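Local coordinates for acetyltransferase, GNAT family (Streptococcus agalactiae 2603V/R, PDB 2Q7B), which probably transfers an acetyl group to an amino group of its substrate, as N-acetyltransferases of the GNAT family do, at residues Y30-A33 with Q34-L38. Numbering follows the deposited sequence. Where two conformers were deposited one is given.
Sequences YHLA and QLVDL
The carbonyl oxygen of His31 receives the amide of Leu35, with N to O at 2.7 Å, the shortest of four successive i to i+4 bonds linking residues 30-33 to 34-37 in a regular alpha-helix. One residue on, the pattern repeats, Val36 N giving its hydrogen to Leu32 O at 3.0 Å. How side chains lean on such a backbone is well illustrated by Gln34. Its CG lies beside its own backbone N (chi1 -67°) and the chain beyond is extended, which carries it back along the preceding turn; CG passes 3.3 Å from Tyr30 O, the acceptor of the Gln34 amide. At the far end OE1 comes to the edge of the His31 imidazole, near the ring plane and 3.6 Å from CD2, while amide and ring are turned 47° against each other. This same OE1 accepts a hydrogen bond from Val82 N, which ties the helix to strand 81-90. On another side the contact is apolar: Leu32 CD1 meets Leu35 CD2 and Val36 CG2, each at 4.4 Å. Asp37 faces the dimer partner, its two carboxylate oxygens accepting the amides of Met53 and Ala54 of the second subunit. Helix 29-46 thus runs between two surfaces, with His31 and Leu35 packed on strand 72-78, Leu35 and Leu38 on strand 81-90, and Leu32 and Ala33 against Phe60 of the second subunit.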
ATOM      1  N   TYR A  30       5.140   9.291  -3.735  0.50 37.95           N
ATOM      2  CA  TYR A  30       4.080  10.085  -3.117  0.50 39.20           C
ATOM      3  C   TYR A  30       2.747   9.719  -3.763  0.50 38.77           C
ATOM      4  O   TYR A  30       1.767   9.431  -3.064  0.50 37.75           O
ATOM      5  CB  TYR A  30       4.403  11.588  -3.195  0.50 40.48           C
ATOM      6  CG  TYR A  30       5.733  11.896  -2.540  0.50 42.85           C
ATOM      7  CD1 TYR A  30       5.827  12.110  -1.165  0.50 48.01           C
ATOM      8  CD2 TYR A  30       6.909  11.916  -3.286  0.50 48.20           C
ATOM      9  CE1 TYR A  30       7.052  12.359  -0.553  0.50 40.46           C
ATOM     10  CE2 TYR A  30       8.145  12.162  -2.683  0.50 46.89           C
ATOM     11  CZ  TYR A  30       8.207  12.381  -1.319  0.50 46.10           C
ATOM     12  OH  TYR A  30       9.429  12.634  -0.730  0.50 43.93           O
ATOM     13  N   HIS A  31       2.713   9.663  -5.092  1.00 37.57           N
ATOM     14  CA  HIS A  31       1.485   9.266  -5.770  1.00 35.81           C
ATOM     15  C   HIS A  31       1.125   7.808  -5.510  1.00 34.53           C
ATOM     16  O   HIS A  31      -0.059   7.455  -5.421  1.00 33.78           O
ATOM     17  CB  HIS A  31       1.578   9.457  -7.295  1.00 34.96           C
ATOM     18  CG  HIS A  31       1.618  10.882  -7.725  1.00 35.62           C
ATOM     19  ND1 HIS A  31       2.099  11.272  -8.961  1.00 34.45           N
ATOM     20  CD2 HIS A  31       1.271  12.016  -7.073  1.00 35.31           C
ATOM     21  CE1 HIS A  31       2.010  12.586  -9.057  1.00 37.65           C
ATOM     22  NE2 HIS A  31       1.520  13.060  -7.925  1.00 33.65           N
ATOM     23  N   LEU A  32       2.140   6.959  -5.407  1.00 34.56           N
ATOM     24  CA  LEU A  32       1.911   5.545  -5.184  1.00 34.32           C
ATOM     25  C   LEU A  32       1.240   5.339  -3.833  1.00 34.31           C
ATOM     26  O   LEU A  32       0.322   4.548  -3.728  1.00 36.47           O
ATOM     27  CB  LEU A  32       3.209   4.739  -5.305  1.00 32.70           C
ATOM     28  CG  LEU A  32       3.090   3.213  -5.093  1.00 35.13           C
ATOM     29  CD1 LEU A  32       2.019   2.594  -6.010  1.00 39.94           C
ATOM     30  CD2 LEU A  32       4.407   2.520  -5.278  1.00 35.72           C
ATOM     31  N   ALA A  33       1.694   6.071  -2.819  1.00 34.69           N
ATOM     32  CA  ALA A  33       1.095   6.004  -1.481  1.00 32.77           C
ATOM     33  C   ALA A  33      -0.359   6.428  -1.535  1.00 32.96           C
ATOM     34  O   ALA A  33      -1.221   5.762  -0.984  1.00 33.27           O
ATOM     35  CB  ALA A  33       1.854   6.865  -0.509  1.00 33.37           C
ATOM     36  N   GLN A  34      -0.619   7.532  -2.225  1.00 33.83           N
ATOM     37  CA  GLN A  34      -1.962   8.051  -2.405  1.00 34.05           C
ATOM     38  C   GLN A  34      -2.842   7.088  -3.194  1.00 33.08           C
ATOM     39  O   GLN A  34      -4.049   6.980  -2.922  1.00 32.85           O
ATOM     40  CB  GLN A  34      -1.920   9.385  -3.134  1.00 32.92           C
ATOM     41  CG  GLN A  34      -1.282  10.522  -2.380  1.00 37.07           C
ATOM     42  CD  GLN A  34      -0.861  11.655  -3.291  1.00 38.07           C
ATOM     43  OE1 GLN A  34      -1.134  11.645  -4.481  1.00 39.33           O
ATOM     44  NE2 GLN A  34      -0.182  12.630  -2.737  1.00 35.75           N
ATOM     45  N   LEU A  35      -2.256   6.418  -4.184  1.00 32.56           N
ATOM     46  CA  LEU A  35      -2.991   5.421  -4.978  1.00 32.86           C
ATOM     47  C   LEU A  35      -3.420   4.250  -4.106  1.00 32.79           C
ATOM     48  O   LEU A  35      -4.551   3.795  -4.186  1.00 35.58           O
ATOM     49  CB  LEU A  35      -2.145   4.905  -6.125  1.00 33.76           C
ATOM     50  CG  LEU A  35      -2.742   3.826  -7.034  1.00 32.45           C
ATOM     51  CD1 LEU A  35      -4.073   4.273  -7.650  1.00 32.56           C
ATOM     52  CD2 LEU A  35      -1.732   3.532  -8.105  1.00 37.80           C
ATOM     53  N   VAL A  36      -2.493   3.756  -3.288  1.00 34.05           N
ATOM     54  CA  VAL A  36      -2.782   2.674  -2.345  1.00 32.65           C
ATOM     55  C   VAL A  36      -3.910   3.061  -1.397  1.00 32.42           C
ATOM     56  O   VAL A  36      -4.808   2.254  -1.144  1.00 32.05           O
ATOM     57  CB  VAL A  36      -1.504   2.242  -1.572  1.00 32.29           C
ATOM     58  CG1 VAL A  36      -1.809   1.252  -0.434  1.00 37.11           C
ATOM     59  CG2 VAL A  36      -0.482   1.650  -2.552  1.00 33.51           C
ATOM     60  N   ASP A  37      -3.902   4.308  -0.901  1.00 34.41           N
ATOM     61  CA  ASP A  37      -4.971   4.792  -0.016  1.00 31.53           C
ATOM     62  C   ASP A  37      -6.311   4.831  -0.745  1.00 31.72           C
ATOM     63  O   ASP A  37      -7.331   4.502  -0.171  1.00 32.45           O
ATOM     64  CB  ASP A  37      -4.664   6.184   0.572  1.00 32.13           C
ATOM     65  CG  ASP A  37      -3.511   6.178   1.583  1.00 36.55           C
ATOM     66  OD1 ASP A  37      -3.255   5.140   2.254  1.00 32.71           O
ATOM     67  OD2 ASP A  37      -2.889   7.255   1.747  1.00 34.10           O
ATOM     68  N   LEU A  38      -6.301   5.252  -1.997  1.00 33.17           N
ATOM     69  CA  LEU A  38      -7.526   5.297  -2.820  1.00 33.09           C
ATOM     70  C   LEU A  38      -8.105   3.912  -3.027  1.00 31.42           C
ATOM     71  O   LEU A  38      -9.296   3.686  -2.836  1.00 32.79           O
ATOM     72  CB  LEU A  38      -7.214   5.937  -4.181  1.00 32.22           C
ATOM     73  CG  LEU A  38      -8.284   5.842  -5.278  1.00 35.03           C
ATOM     74  CD1 LEU A  38      -9.564   6.584  -4.896  1.00 33.53           C
ATOM     75  CD2 LEU A  38      -7.745   6.393  -6.529  1.00 35.37           C
TER